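Local coordinates for protein chitinase (Paenibacillus sp. FPU-7, PDB 5GZT) that probably cleaves chitin and chitodextrins at internal N-acetylglucosaminide linkages, acting as an endochitinase with two glycoside hydrolase family 18 domains, at residues B[467-470]-B[471-474]; B[781-785]-B[786-790]; B[835-838]-B[839-842]. All coordinates share one frame; numbering follows the deposited sequence.

Interaction 1: residues B[467-470]-B[471-474]; sequences VELT and KITP
The peptide carbonyl of Leu469 receives two donors of Thr473 from opposite sides of its plane. The backbone N of Thr473 is only tilted from that plane, 2.9 Å from Leu469 O, while the hydroxyl OG1 stands above it on the other side, 2.6 Å from Leu469 O. Thr473 can do this because OG1 is turned back beside its own backbone N (chi1 -67°), facing the preceding turn of the helix. The second flat group, the Glu468 carboxylate, is met obliquely by the Lys471 chain: Lys471 CD and CE pack against it, and Lys471 NZ forms a long salt bridge to Glu468 OE2 at 3.6 Å. The other oxygen, OE1, is hydrogen-bonded to Thr430 on helix 425-447. Glu468 also occupies the N-cap position of the short helix 469-472, and its backbone O takes the N-H of Ile472 almost straight on. Two residues further on, Pro474 has no N-H to offer Thr470 O, and its CD stands 3.1 Å from that oxygen. The buried face is apolar: Ile472 CD1 lies 4.3 Å from Leu469 CD2, and the Ile472 side chain also touches Leu433 of helix 425-447. This packing belongs to the alpha/beta barrel of the first catalytic domain. With Lys471 and Thr430 both at its carboxylate, Glu468 is probably ionised; the salt bridge stays within 467-474, whereas the OE1 bond joins the short helix to the longer one.

Interaction 2: residues B[781-785]-B[786-790]; sequences YKVDA and TKLTH
Asp784 lays its carboxylate across the turn that follows it, overlapping the Thr786 hydroxyl with one oxygen and the Lys787 chain with the other. Its CG is anti to the backbone N (chi1 -177°), which carries the group forward along the chain. OD1 accepts two bonds from the same face of the carboxylate: Thr786 OG1 approaches on the syn side, 2.5 Å from Asp784 OD1, and Thr786 N comes from further above the plane, at 3.3 Å from that oxygen. The backbone bond makes an Asx turn. The same residue opens a beta turn close to type I: Lys787 N donates to the backbone O of Asp784 at 3.3 Å, from well above the carbonyl plane. OD2 pairs with Lys787 NZ at 3.0 Å, again syn; the lysine runs out extended, its CD and CE pass beside the same oxygen, and the last torsion (chi4 54°) folds NZ back onto it. With three donors spread over its two oxygens, the carboxylate is held against rotation and is probably ionised, while Lys787 also makes a cation-pi contact with Phe1129. Beneath the polar turn, Val783 CG1 meets Leu788 CD1 at 3.9 Å, the two side chains crossing at about a right angle. The turn lies in the connection from strand 765-771 to strand 790-799 of the second catalytic barrel. Ala785 O takes a hydrogen bond from Asn844 ND2, and the Val783 and Ala785 side chains rest on helix 830-843. Leu788 packs on Leu766 of strand 765-771 and on Leu1125 of helix 1123-1133, just before His790 enters strand 790-799.

Interaction 3: residues B[835-838]-B[839-842]; sequences AYLK and TLKQ
Tyr836 and Leu840 meet because a trans chi1 (-177°) sets the Tyr836 ring beside its own carbonyl, on the side where Leu840 follows, while Leu840 departs from a staggered conformation, with chi1 at -97°. Leu840 CD1 thereby comes over one face of the ring in a CH-pi contact, 4.1 Å from the centroid of the Tyr836 ring and closest to its phenol end, at 3.7 Å from Tyr836 CZ. The other methyl, Leu840 CD2, turns instead to Leu837 CD2, 3.9 Å away, so one leucine touches two residues of the preceding turn. Thr839 OG1 points back at Tyr836 O, which it reaches at 2.8 Å, in the carbonyl plane and on a lone pair. That same Tyr836 O accepts two backbone bonds as well, from Leu840 N at 3.1 Å, nearly head-on, and from Thr839 N, well above the plane. Thr839 N is shared, with only a weak bond to Ala835 O. These turns belong to helix 830-843, the last helix of the connection between parallel strands 790-799 and 848-854, a beta-alpha-beta crossover of the second family 18 TIM barrel. Its inner side is apolar, with Leu837 lying on Ile791 and Tyr793 of the first strand and on Val849 of the second. Lys841 N donates to Leu837 O at 2.9 Å, and the lysine side chain, bent twice, leads its NZ to a salt bridge with Asp888. Tyr836 OH accepts the backbone N-H of Val783, in the loop before strand 790-799.

How the interactions relate
Interactions 2 and 3 are neighbours in the second catalytic domain, with centres about 11 Å apart. They touch directly: Val783 CG1 packs on Leu840 CD2 at 3.6 Å, so the loop and the helix share one apolar patch. Interaction 1 belongs to the first catalytic domain, about 77 Å from interaction 2 between centres, on the opposite side of the chain's centre. All three are partly buried, each with aliphatic side chains on its buried side and polar ones toward the surface. Interactions 1 and 3 both add a threonine hydroxyl to a helical carbonyl, but an ion pair accompanies it in 467-474 and an aromatic face in 835-842. In 781-790, outside any helix, a carboxylate organises the turn.

Interaction 1: residues B[467-470]-B[471-474]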
loop_
_atom_site.group_PDB
_atom_site.type_symbol
_atom_site.label_atom_id
_atom_site.label_comp_id
_atom_site.label_asym_id
_atom_site.label_seq_id
_atom_site.Cartn_x
_atom_site.Cartn_y
_atom_site.Cartn_z
ATOM N N VAL B 467 -24.786 -0.813 -1.431
ATOM C CA VAL B 467 -24.096 0.182 -2.229
ATOM C C VAL B 467 -24.203 -0.220 -3.702
ATOM O O VAL B 467 -24.645 -1.338 -4.022
ATOM C CB VAL B 467 -22.597 0.375 -1.828
ATOM C CG1 VAL B 467 -22.422 0.705 -0.346
ATOM C CG2 VAL B 467 -21.797 -0.872 -2.141
ATOM N N GLU B 468 -23.809 0.718 -4.558
ATOM C CA GLU B 468 -23.981 0.626 -6.034
ATOM C C GLU B 468 -22.643 0.444 -6.705
ATOM O O GLU B 468 -22.035 1.388 -7.252
ATOM C CB GLU B 468 -24.758 1.860 -6.590
ATOM C CG GLU B 468 -26.148 2.050 -5.941
ATOM C CD GLU B 468 -26.965 3.257 -6.486
ATOM O OE1 GLU B 468 -26.430 4.388 -6.611
ATOM O OE2 GLU B 468 -28.160 3.026 -6.765
ATOM N N LEU B 469 -22.158 -0.801 -6.646
ATOM C CA LEU B 469 -20.757 -1.048 -6.955
ATOM C C LEU B 469 -20.418 -0.653 -8.367
ATOM O O LEU B 469 -19.398 0.037 -8.629
ATOM C CB LEU B 469 -20.359 -2.522 -6.671
ATOM C CG LEU B 469 -20.427 -2.947 -5.209
ATOM C CD1 LEU B 469 -20.351 -4.450 -5.105
ATOM C CD2 LEU B 469 -19.294 -2.301 -4.441
ATOM N N THR B 470 -21.272 -1.084 -9.292
ATOM C CA THR B 470 -21.048 -0.805 -10.705
ATOM C C THR B 470 -21.130 0.698 -10.887
ATOM O O THR B 470 -20.306 1.288 -11.606
ATOM C CB THR B 470 -22.088 -1.568 -11.579
ATOM O OG1 THR B 470 -21.739 -2.972 -11.620
ATOM C CG2 THR B 470 -22.113 -1.000 -13.011
ATOM N N LYS B 471 -22.076 1.341 -10.176
ATOM C CA LYS B 471 -22.159 2.810 -10.222
ATOM C C LYS B 471 -21.018 3.577 -9.601
ATOM O O LYS B 471 -20.553 4.530 -10.205
ATOM C CB LYS B 471 -23.491 3.305 -9.700
ATOM C CG LYS B 471 -24.641 2.819 -10.574
ATOM C CD LYS B 471 -25.955 3.510 -10.244
ATOM C CE LYS B 471 -27.111 2.518 -10.287
ATOM N NZ LYS B 471 -28.378 3.286 -10.339
ATOM N N ILE B 472 -20.521 3.179 -8.423
ATOM C CA ILE B 472 -19.458 3.995 -7.773
ATOM C C ILE B 472 -18.095 3.718 -8.314
ATOM O O ILE B 472 -17.201 4.552 -8.235
ATOM C CB ILE B 472 -19.435 3.807 -6.238
ATOM C CG1 ILE B 472 -19.026 2.388 -5.807
ATOM C CG2 ILE B 472 -20.777 4.168 -5.644
ATOM C CD1 ILE B 472 -19.436 2.021 -4.383
ATOM N N THR B 473 -17.896 2.549 -8.891
ATOM C CA THR B 473 -16.531 2.144 -9.262
ATOM C C THR B 473 -15.862 3.066 -10.229
ATOM O O THR B 473 -14.644 3.308 -10.112
ATOM C CB THR B 473 -16.499 0.656 -9.753
ATOM O OG1 THR B 473 -16.799 -0.209 -8.650
ATOM C CG2 THR B 473 -15.182 0.262 -10.209
ATOM N N PRO B 474 -16.622 3.626 -11.221
ATOM C CA PRO B 474 -15.942 4.602 -12.082
ATOM C C PRO B 474 -15.412 5.839 -11.389
ATOM O O PRO B 474 -14.431 6.426 -11.832
ATOM C CB PRO B 474 -17.019 4.969 -13.110
ATOM C CG PRO B 474 -17.823 3.746 -13.235
ATOM C CD PRO B 474 -17.883 3.175 -11.815
#

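Interaction 2: residues B[781-785]-B[786-790]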
loop_
_atom_site.group_PDB
_atom_site.type_symbol
_atom_site.label_atom_id
_atom_site.label_comp_id
_atom_site.label_asym_id
_atom_site.label_seq_id
_atom_site.Cartn_x
_atom_site.Cartn_y
_atom_site.Cartn_z
ATOM N N TYR B 781 49.024 5.922 34.173
ATOM C CA TYR B 781 48.020 4.850 33.858
ATOM C C TYR B 781 48.672 3.680 33.098
ATOM O O TYR B 781 49.312 3.875 32.047
ATOM C CB TYR B 781 46.900 5.469 33.039
ATOM C CG TYR B 781 45.800 4.495 32.701
ATOM C CD1 TYR B 781 45.125 3.798 33.707
ATOM C CD2 TYR B 781 45.428 4.269 31.371
ATOM C CE1 TYR B 781 44.103 2.904 33.401
ATOM C CE2 TYR B 781 44.399 3.383 31.062
ATOM C CZ TYR B 781 43.741 2.702 32.068
ATOM O OH TYR B 781 42.732 1.806 31.752
ATOM N N LYS B 782 48.582 2.494 33.682
ATOM C CA LYS B 782 49.243 1.313 33.209
ATOM C C LYS B 782 48.196 0.370 32.539
ATOM O O LYS B 782 47.000 0.511 32.734
ATOM C CB LYS B 782 49.877 0.571 34.336
ATOM C CG LYS B 782 51.032 1.235 35.065
ATOM C CD LYS B 782 52.055 1.876 34.140
ATOM C CE LYS B 782 53.150 2.534 34.985
ATOM N NZ LYS B 782 54.003 3.414 34.153
ATOM N N VAL B 783 48.697 -0.582 31.780
ATOM C CA VAL B 783 47.905 -1.600 31.111
ATOM C C VAL B 783 47.756 -2.754 32.078
ATOM O O VAL B 783 48.741 -3.232 32.630
ATOM C CB VAL B 783 48.585 -2.091 29.813
ATOM C CG1 VAL B 783 47.868 -3.323 29.276
ATOM C CG2 VAL B 783 48.621 -0.969 28.788
ATOM N N ASP B 784 46.507 -3.188 32.248
ATOM C CA ASP B 784 46.167 -4.260 33.165
ATOM C C ASP B 784 45.986 -5.507 32.316
ATOM O O ASP B 784 44.967 -5.704 31.665
ATOM C CB ASP B 784 44.836 -3.895 33.830
ATOM C CG ASP B 784 44.391 -4.885 34.853
ATOM O OD1 ASP B 784 45.044 -5.916 35.054
ATOM O OD2 ASP B 784 43.337 -4.615 35.433
ATOM N N ALA B 785 46.994 -6.344 32.325
ATOM C CA ALA B 785 47.097 -7.477 31.438
ATOM C C ALA B 785 46.248 -8.579 31.924
ATOM O O ALA B 785 46.074 -9.483 31.188
ATOM C CB ALA B 785 48.553 -7.942 31.353
ATOM N N THR B 786 45.737 -8.524 33.176
ATOM C CA THR B 786 44.793 -9.520 33.662
ATOM C C THR B 786 43.395 -9.422 33.016
ATOM O O THR B 786 42.615 -10.360 33.090
ATOM C CB THR B 786 44.615 -9.477 35.208
ATOM O OG1 THR B 786 44.121 -8.184 35.597
ATOM C CG2 THR B 786 45.914 -9.703 35.882
ATOM N N LYS B 787 43.069 -8.270 32.464
ATOM C CA LYS B 787 41.800 -8.009 31.848
ATOM C C LYS B 787 41.834 -8.128 30.329
ATOM O O LYS B 787 40.802 -8.273 29.749
ATOM C CB LYS B 787 41.319 -6.654 32.224
ATOM C CG LYS B 787 40.802 -6.653 33.693
ATOM C CD LYS B 787 40.187 -5.331 34.110
ATOM C CE LYS B 787 39.679 -5.398 35.542
ATOM N NZ LYS B 787 40.809 -5.853 36.382
ATOM N N LEU B 788 43.015 -8.115 29.717
ATOM C CA LEU B 788 43.166 -8.387 28.279
ATOM C C LEU B 788 43.571 -9.801 27.989
ATOM O O LEU B 788 44.336 -10.431 28.752
ATOM C CB LEU B 788 44.175 -7.399 27.645
ATOM C CG LEU B 788 43.956 -5.949 27.941
ATOM C CD1 LEU B 788 44.968 -5.078 27.314
ATOM C CD2 LEU B 788 42.588 -5.555 27.392
ATOM N N THR B 789 43.072 -10.356 26.881
ATOM C CA THR B 789 43.693 -11.566 26.346
ATOM C C THR B 789 44.666 -11.176 25.259
ATOM O O THR B 789 45.574 -11.966 24.905
ATOM C CB THR B 789 42.649 -12.520 25.742
ATOM O OG1 THR B 789 42.035 -11.908 24.619
ATOM C CG2 THR B 789 41.567 -12.873 26.872
ATOM N N HIS B 790 44.423 -10.027 24.640
ATOM C CA HIS B 790 45.188 -9.642 23.431
ATOM C C HIS B 790 45.477 -8.158 23.481
ATOM O O HIS B 790 44.695 -7.348 24.003
ATOM C CB HIS B 790 44.466 -9.965 22.090
ATOM C CG HIS B 790 44.339 -11.417 21.744
ATOM N ND1 HIS B 790 43.590 -12.299 22.471
ATOM C CD2 HIS B 790 44.908 -12.158 20.735
ATOM C CE1 HIS B 790 43.684 -13.505 21.944
ATOM N NE2 HIS B 790 44.469 -13.433 20.876
#

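Interaction 3: residues B[835-838]-B[839-842]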
loop_
_atom_site.group_PDB
_atom_site.type_symbol
_atom_site.label_atom_id
_atom_site.label_comp_id
_atom_site.label_asym_id
_atom_site.label_seq_id
_atom_site.Cartn_x
_atom_site.Cartn_y
_atom_site.Cartn_z
ATOM N N ALA B 835 59.877 -3.078 25.657
ATOM C CA ALA B 835 60.275 -3.680 26.948
ATOM C C ALA B 835 59.108 -3.689 27.890
ATOM O O ALA B 835 58.928 -4.633 28.648
ATOM C CB ALA B 835 61.429 -2.910 27.601
ATOM N N TYR B 836 58.275 -2.661 27.840
ATOM C CA TYR B 836 57.045 -2.646 28.681
ATOM C C TYR B 836 56.097 -3.812 28.357
ATOM O O TYR B 836 55.673 -4.560 29.236
ATOM C CB TYR B 836 56.290 -1.317 28.533
ATOM C CG TYR B 836 55.056 -1.203 29.422
ATOM C CD1 TYR B 836 55.166 -1.107 30.813
ATOM C CD2 TYR B 836 53.758 -1.235 28.854
ATOM C CE1 TYR B 836 53.995 -1.023 31.609
ATOM C CE2 TYR B 836 52.618 -1.125 29.613
ATOM C CZ TYR B 836 52.711 -1.033 31.000
ATOM O OH TYR B 836 51.515 -0.964 31.720
ATOM N N LEU B 837 55.819 -3.999 27.070
ATOM C CA LEU B 837 54.916 -5.097 26.654
ATOM C C LEU B 837 55.450 -6.443 27.130
ATOM O O LEU B 837 54.693 -7.305 27.578
ATOM C CB LEU B 837 54.802 -5.097 25.130
ATOM C CG LEU B 837 53.972 -3.936 24.654
ATOM C CD1 LEU B 837 54.077 -3.869 23.127
ATOM C CD2 LEU B 837 52.527 -4.017 25.063
ATOM N N LYS B 838 56.767 -6.580 27.098
ATOM C CA LYS B 838 57.345 -7.796 27.549
ATOM C C LYS B 838 57.127 -8.096 29.034
ATOM O O LYS B 838 57.016 -9.282 29.392
ATOM C CB LYS B 838 58.790 -7.821 27.164
ATOM C CG LYS B 838 59.484 -9.054 27.651
ATOM C CD LYS B 838 60.824 -9.160 26.991
ATOM C CE LYS B 838 61.646 -10.262 27.639
ATOM N NZ LYS B 838 62.903 -10.409 26.871
ATOM N N THR B 839 56.944 -7.047 29.869
ATOM C CA THR B 839 56.726 -7.196 31.288
ATOM C C THR B 839 55.282 -7.520 31.502
ATOM O O THR B 839 54.953 -8.279 32.400
ATOM C CB THR B 839 57.060 -5.932 32.170
ATOM O OG1 THR B 839 56.068 -4.859 31.990
ATOM C CG2 THR B 839 58.492 -5.492 31.957
ATOM N N LEU B 840 54.412 -6.934 30.703
ATOM C CA LEU B 840 53.059 -7.410 30.658
ATOM C C LEU B 840 53.050 -8.897 30.448
ATOM O O LEU B 840 52.307 -9.600 31.125
ATOM C CB LEU B 840 52.272 -6.737 29.572
ATOM C CG LEU B 840 51.415 -5.572 29.934
ATOM C CD1 LEU B 840 51.954 -4.676 31.040
ATOM C CD2 LEU B 840 51.134 -4.788 28.676
ATOM N N LYS B 841 53.854 -9.371 29.494
ATOM C CA LYS B 841 53.730 -10.778 29.091
ATOM C C LYS B 841 54.171 -11.709 30.207
ATOM O O LYS B 841 53.963 -12.911 30.089
ATOM C CB LYS B 841 54.439 -11.069 27.745
ATOM C CG LYS B 841 53.637 -10.641 26.510
ATOM C CD LYS B 841 54.428 -10.580 25.186
ATOM C CE LYS B 841 54.859 -11.924 24.608
ATOM N NZ LYS B 841 53.894 -13.037 24.928
ATOM N N GLN B 842 54.738 -11.163 31.301
ATOM C CA GLN B 842 55.092 -11.942 32.510
ATOM C C GLN B 842 53.950 -12.061 33.499
ATOM O O GLN B 842 53.619 -13.152 33.893
ATOM C CB GLN B 842 56.346 -11.410 33.167
ATOM C CG GLN B 842 57.580 -11.670 32.305
ATOM C CD GLN B 842 58.743 -10.733 32.620
ATOM O OE1 GLN B 842 58.913 -10.278 33.763
ATOM N NE2 GLN B 842 59.555 -10.438 31.600
#